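Local coordinates for substrate binding periplasmic protein (Ralstonia solanacearum, PDB 3LOP), which probably serves as the periplasmic receptor of a nutrient uptake system, and holds a leucine between the two lobes of a periplasmic binding protein fold, at residues K122-Y125 and Q126-I129; F332-R335 and S336-G339; L153-E156 and A157-V161. All coordinates share one frame; numbering follows the deposited sequence.

Contact 1. Residues K122-Y125 and Q126-I129; sequences KASY and QQEI. With LEU (leucine), chain B.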
# COMPACT_ATOMS: atom_id res chain seq x y z
N LYS A 122 -4.59 2.60 -5.71
CA LYS A 122 -3.29 2.56 -6.36
C LYS A 122 -3.11 1.53 -7.46
O LYS A 122 -3.78 0.48 -7.48
CB LYS A 122 -2.19 2.38 -5.30
CG LYS A 122 -2.17 1.03 -4.62
CD LYS A 122 -1.44 1.14 -3.28
CE LYS A 122 -1.22 -0.22 -2.63
NZ LYS A 122 -0.01 -0.90 -3.16
N ALA A 123 -2.22 1.84 -8.40
CA ALA A 123 -1.90 0.94 -9.50
C ALA A 123 -1.53 -0.39 -8.85
O ALA A 123 -0.95 -0.42 -7.77
CB ALA A 123 -0.74 1.49 -10.32
N SER A 124 -1.86 -1.49 -9.53
CA SER A 124 -1.63 -2.84 -9.03
C SER A 124 -0.20 -3.35 -8.98
O SER A 124 0.71 -2.79 -9.60
CB SER A 124 -2.45 -3.82 -9.86
OG SER A 124 -1.84 -4.02 -11.12
N TYR A 125 -0.00 -4.46 -8.26
CA TYR A 125 1.31 -5.08 -8.16
C TYR A 125 1.76 -5.55 -9.54
O TYR A 125 2.95 -5.47 -9.87
CB TYR A 125 1.29 -6.30 -7.23
CG TYR A 125 1.17 -5.99 -5.76
CD1 TYR A 125 1.63 -4.79 -5.23
CD2 TYR A 125 0.64 -6.93 -4.88
CE1 TYR A 125 1.58 -4.53 -3.86
CE2 TYR A 125 0.57 -6.69 -3.52
CZ TYR A 125 1.05 -5.49 -3.01
OH TYR A 125 0.99 -5.23 -1.67
N GLN A 126 0.83 -6.05 -10.34
CA GLN A 126 1.18 -6.52 -11.68
C GLN A 126 1.70 -5.37 -12.53
O GLN A 126 2.63 -5.54 -13.31
CB GLN A 126 -0.01 -7.18 -12.36
CG GLN A 126 0.35 -7.93 -13.64
CD GLN A 126 1.38 -9.02 -13.41
OE1 GLN A 126 1.18 -9.93 -12.60
NE2 GLN A 126 2.50 -8.94 -14.13
N GLN A 127 1.09 -4.19 -12.38
CA GLN A 127 1.55 -3.03 -13.14
C GLN A 127 2.96 -2.67 -12.69
O GLN A 127 3.81 -2.33 -13.52
CB GLN A 127 0.62 -1.83 -12.93
CG GLN A 127 -0.77 -2.00 -13.52
CD GLN A 127 -1.60 -0.74 -13.38
OE1 GLN A 127 -1.42 0.23 -14.13
NE2 GLN A 127 -2.50 -0.73 -12.41
N GLU A 128 3.20 -2.74 -11.38
CA GLU A 128 4.52 -2.43 -10.82
C GLU A 128 5.56 -3.41 -11.36
O GLU A 128 6.64 -3.01 -11.80
CB GLU A 128 4.50 -2.54 -9.29
CG GLU A 128 3.69 -1.48 -8.55
CD GLU A 128 3.83 -1.63 -7.05
OE1 GLU A 128 4.98 -1.67 -6.57
OE2 GLU A 128 2.80 -1.70 -6.34
N ILE A 129 5.22 -4.70 -11.30
CA ILE A 129 6.11 -5.75 -11.75
C ILE A 129 6.41 -5.63 -13.25
O ILE A 129 7.57 -5.72 -13.66
CB ILE A 129 5.52 -7.14 -11.42
CG1 ILE A 129 5.48 -7.32 -9.90
CG2 ILE A 129 6.36 -8.24 -12.07
CD1 ILE A 129 4.76 -8.57 -9.43
N LEU B . -0.63 -4.79 2.37
CA LEU B . 0.73 -5.28 2.73
C LEU B . 1.65 -4.10 3.00
O LEU B . 2.67 -4.32 3.69
CB LEU B . 1.28 -6.12 1.59
CG LEU B . 0.18 -7.09 1.20
CD1 LEU B . 0.14 -7.27 -0.25
CD2 LEU B . 0.39 -8.38 1.89
OXT LEU B . 1.34 -2.99 2.51
O HOH W 1 0.24 -1.67 -5.74

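Contact 2. Residues F332-R335 and S336-G339; sequences FTDR and SRPG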
# COMPACT_ATOMS: atom_id res chain seq x y z
N PHE A 332 -13.60 5.21 -10.40
CA PHE A 332 -14.13 3.92 -9.98
C PHE A 332 -15.26 3.42 -10.87
O PHE A 332 -15.88 2.40 -10.56
CB PHE A 332 -14.66 3.99 -8.54
CG PHE A 332 -13.60 4.15 -7.49
CD1 PHE A 332 -12.43 3.38 -7.52
CD2 PHE A 332 -13.79 5.01 -6.42
CE1 PHE A 332 -11.48 3.48 -6.50
CE2 PHE A 332 -12.85 5.12 -5.39
CZ PHE A 332 -11.69 4.35 -5.43
N THR A 333 -15.55 4.12 -11.97
CA THR A 333 -16.63 3.69 -12.85
C THR A 333 -16.34 2.36 -13.54
O THR A 333 -17.26 1.63 -13.90
CB THR A 333 -16.97 4.77 -13.90
OG1 THR A 333 -15.84 5.01 -14.75
CG2 THR A 333 -17.38 6.06 -13.22
N ASP A 334 -15.06 2.06 -13.73
CA ASP A 334 -14.64 0.80 -14.34
C ASP A 334 -14.11 -0.06 -13.19
O ASP A 334 -12.98 0.14 -12.74
CB ASP A 334 -13.53 1.03 -15.36
CG ASP A 334 -13.06 -0.25 -16.02
OD1 ASP A 334 -13.54 -1.34 -15.63
OD2 ASP A 334 -12.21 -0.18 -16.94
N ARG A 335 -14.92 -1.00 -12.73
CA ARG A 335 -14.54 -1.85 -11.60
C ARG A 335 -13.48 -2.90 -11.89
O ARG A 335 -13.01 -3.58 -10.98
CB ARG A 335 -15.79 -2.53 -11.02
CG ARG A 335 -16.93 -1.59 -10.61
CD ARG A 335 -16.47 -0.49 -9.67
NE ARG A 335 -15.87 -0.99 -8.43
CZ ARG A 335 -16.55 -1.55 -7.43
NH1 ARG A 335 -17.87 -1.68 -7.51
NH2 ARG A 335 -15.91 -1.97 -6.35
N SER A 336 -13.07 -3.04 -13.15
CA SER A 336 -12.07 -4.04 -13.51
C SER A 336 -10.63 -3.59 -13.34
O SER A 336 -9.70 -4.37 -13.54
CB SER A 336 -12.28 -4.49 -14.96
OG SER A 336 -11.94 -3.46 -15.88
N ARG A 337 -10.43 -2.33 -12.95
CA ARG A 337 -9.08 -1.80 -12.77
C ARG A 337 -9.00 -0.89 -11.55
O ARG A 337 -10.02 -0.49 -10.99
CB ARG A 337 -8.67 -1.01 -14.01
CG ARG A 337 -9.69 0.03 -14.43
CD ARG A 337 -9.19 0.85 -15.61
NE ARG A 337 -8.49 0.02 -16.59
CZ ARG A 337 -8.15 0.44 -17.80
NH1 ARG A 337 -8.44 1.67 -18.20
NH2 ARG A 337 -7.50 -0.38 -18.62
N PRO A 338 -7.77 -0.56 -11.11
CA PRO A 338 -7.61 0.32 -9.95
C PRO A 338 -8.13 1.72 -10.27
O PRO A 338 -8.13 2.15 -11.42
CB PRO A 338 -6.10 0.32 -9.72
CG PRO A 338 -5.68 -1.03 -10.24
CD PRO A 338 -6.48 -1.14 -11.51
N GLY A 339 -8.57 2.43 -9.23
CA GLY A 339 -9.08 3.78 -9.42
C GLY A 339 -8.07 4.73 -10.05
O GLY A 339 -8.44 5.58 -10.86
O HOH W 2 -12.09 1.04 -10.05

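Contact 3. Residues L153-E156 and A157-V161; sequences LGKE and AITGV. With LEU (leucine), chain B.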
# COMPACT_ATOMS: atom_id res chain seq x y z
N LEU A 153 0.68 -12.85 -0.70
CA LEU A 153 1.53 -11.78 -1.21
C LEU A 153 2.66 -12.35 -2.06
O LEU A 153 2.92 -11.87 -3.16
CB LEU A 153 2.12 -10.94 -0.07
CG LEU A 153 3.24 -9.97 -0.49
CD1 LEU A 153 2.69 -8.99 -1.52
CD2 LEU A 153 3.79 -9.24 0.72
N GLY A 154 3.34 -13.37 -1.53
CA GLY A 154 4.44 -13.98 -2.25
C GLY A 154 3.98 -14.63 -3.55
O GLY A 154 4.69 -14.59 -4.56
N LYS A 155 2.80 -15.24 -3.52
CA LYS A 155 2.24 -15.88 -4.70
C LYS A 155 2.02 -14.84 -5.79
O LYS A 155 2.31 -15.09 -6.97
CB LYS A 155 0.92 -16.56 -4.35
CG LYS A 155 0.20 -17.18 -5.53
CD LYS A 155 -1.14 -17.75 -5.10
CE LYS A 155 -2.03 -16.67 -4.50
NZ LYS A 155 -3.30 -17.22 -3.96
N GLU A 156 1.52 -13.67 -5.41
CA GLU A 156 1.29 -12.59 -6.36
C GLU A 156 2.61 -12.18 -7.00
O GLU A 156 2.69 -11.98 -8.22
CB GLU A 156 0.69 -11.37 -5.65
CG GLU A 156 -0.77 -11.50 -5.26
CD GLU A 156 -1.71 -11.42 -6.46
OE1 GLU A 156 -1.64 -10.42 -7.20
OE2 GLU A 156 -2.51 -12.36 -6.64
N ALA A 157 3.64 -12.05 -6.18
CA ALA A 157 4.96 -11.65 -6.65
C ALA A 157 5.57 -12.66 -7.61
O ALA A 157 6.01 -12.31 -8.70
CB ALA A 157 5.89 -11.42 -5.46
N ILE A 158 5.61 -13.93 -7.20
CA ILE A 158 6.19 -14.97 -8.05
C ILE A 158 5.43 -15.12 -9.36
O ILE A 158 6.03 -15.14 -10.43
CB ILE A 158 6.22 -16.33 -7.33
CG1 ILE A 158 7.21 -16.28 -6.16
CG2 ILE A 158 6.64 -17.43 -8.31
CD1 ILE A 158 8.66 -16.08 -6.57
N THR A 159 4.11 -15.24 -9.27
CA THR A 159 3.29 -15.39 -10.46
C THR A 159 3.48 -14.20 -11.40
O THR A 159 3.62 -14.37 -12.61
CB THR A 159 1.80 -15.49 -10.09
OG1 THR A 159 1.59 -16.64 -9.27
CG2 THR A 159 0.94 -15.61 -11.35
N GLY A 160 3.49 -13.00 -10.83
CA GLY A 160 3.65 -11.79 -11.62
C GLY A 160 4.99 -11.70 -12.31
O GLY A 160 5.06 -11.40 -13.50
N VAL A 161 6.07 -11.94 -11.56
CA VAL A 161 7.40 -11.87 -12.14
C VAL A 161 7.58 -12.95 -13.21
O VAL A 161 8.18 -12.69 -14.25
CB VAL A 161 8.49 -12.03 -11.04
CG1 VAL A 161 9.86 -12.15 -11.68
CG2 VAL A 161 8.46 -10.83 -10.10
N LEU B . -0.63 -4.79 2.37
CA LEU B . 0.73 -5.28 2.73
C LEU B . 1.65 -4.10 3.00
O LEU B . 2.67 -4.32 3.69
CB LEU B . 1.28 -6.12 1.59
CG LEU B . 0.18 -7.09 1.20
CD1 LEU B . 0.14 -7.27 -0.25
CD2 LEU B . 0.39 -8.38 1.89
OXT LEU B . 1.34 -2.99 2.51

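Contact 1. Residues K122-Y125 and Q126-I129
Ser124 precedes helix 125-138 and Tyr125 opens it; their carbonyls take up its first backbone bonds: Glu128 N donates to Ser124 O (3.1 Å) and Ile129 N to Tyr125 O (2.8 Å). Ser124 is the N-cap. Its OG turns back between its own backbone N and carbonyl carbon (chi1 75°) and accepts from Gln127 N at 3.2 Å, so it satisfies an amide of the first turn that has no preceding helix residue to bond to. Beyond the cap, Tyr125 and Glu128 run side by side and point the same way, with ring and carboxylate planes 67° apart. The carboxylate oxygen Glu128 OE2 lies at the ring edge, near its plane, 3.5 Å from Tyr125 CD1. The hydroxyl end of the ring borders the leucine pocket, though the closest approach there is too short to be relied on. Tyr125, Lys122 and Ala106 line a magnesium site, the nearest side-chain atom of Tyr125 lying about 3 Å from the ion. Lys122 and Glu128 carry opposite charges but do not meet directly. A single water joins them, donating at 2.6 Å to Glu128 OE2, which is also hydrogen-bonded to Ser229 OG, itself in a weak bond with Lys122 NZ; the same water accepts from Lys122 NZ at 2.7 Å and donates to Ala123 O at 2.7 Å.

Contact 2. Residues F332-R335 and S336-G339
Ser336 meets Asp334 twice, in a type I beta turn running from Asp334 to Arg337. Ser336 N donates to Asp334 OD1 at 3.0 Å, the bond that defines an Asx turn, and Ser336 OG donates to the same oxygen at 2.7 Å. Both donors come from one face of the carboxylate: the amide from well above its plane, the hydroxyl on the syn side and 26° out of it. The carboxylate is placed for this by an Asp334 side chain whose CG stands opposite the backbone N (chi1 180°), while Ser336 OG sits between its own N and carbonyl carbon. Two bonds on one oxygen thus hold the rotation of the carboxylate.

At Arg337 the other oxygen comes into play. Asp334 OD2 lies beside the aliphatic part of the arginine, 3.5 Å from Arg337 CD, and forms a long salt bridge with Arg337 NE at 3.7 Å. Because this oxygen is well out of the guanidinium plane, no N-H points at it and the attraction is charge alone. The main chain is tied across the turn by a water that donates to Asp334 O (3.0 Å) and to Arg337 O (2.7 Å) and lies at the edge of the Phe332 ring, in its plane.

After Pro338 the chain comes back to Phe332, and Gly339 CA packs obliquely against the ring, 3.8 Å from Phe332 CE1. The loop joins strand 329-331 to strand 344-348 and rests on strand 118-119, an edge strand of the five-stranded parallel sheet. Phe119 there meets the Phe332 ring edge-to-face and Arg335 by a cation-pi contact; Arg335 also donates to Val118 O and to Pro116 O just before the strand; Gly339 makes backbone bonds with Pro120, just after it, and Asp331 of strand 329-331.

Contact 3. Residues L153-E156 and A157-V161
Lys155 and Thr159 lie one turn apart with their side chains alongside each other and pointing the same way. The bonding between the two residues uses the Lys155 carbonyl, not its side chain: Thr159 OG1 folds back beside its own backbone N (chi1 -61°) and donates to Lys155 O at 2.9 Å. Thr159 N donates to that oxygen too, also at 2.9 Å but from the opposite face of the carbonyl plane, so the acceptor is gripped twice. Ile158 is turned another way, its CG1 3.4 Å from Gly154 O and its side chain on Val146 and Tyr148. This is the inner side of helix 152-166, the helix of a beta-alpha-beta crossover between the parallel strands 144-149 and 174-178. Ile158 N donates to the same Gly154 O. Ala157 CB also rests near that oxygen, at 3.5 Å. Glu156 carries its carboxylate off the helix toward Ser110, where OE1 accepts from Ser110 N. At the start of the helix Leu153 faces the ligand pocket, its CG opposite the backbone N (chi1 169°). Leu153 CB and Leu153 CD2 each lie 3.7 Å from CD2 of the bound leucine.

Along the chain contact 1 comes first, then contact 3, then contact 2. The centres of contacts 1 and 3 are about 11 Å apart, both reaching the bound leucine: contact 1 spans the loop and first turn of helix 125-138, contact 3 lies on helix 152-166, and Ile129 CG2 packs 3.7 Å from Gly160 O between them. Contact 2, about 14 Å from contact 1 centre to centre, touches it where Pro338 CB meets Lys122 O at 3.2 Å. Contacts 2 and 3 do not touch, their nearest atoms being about 11 Å apart. Residues 122-125 thus lead from edge strand 118-119 into helix 125-138, which packs on helix 152-166 beside the four-stranded sheet, consistent with a connection between lobes next to the ligand.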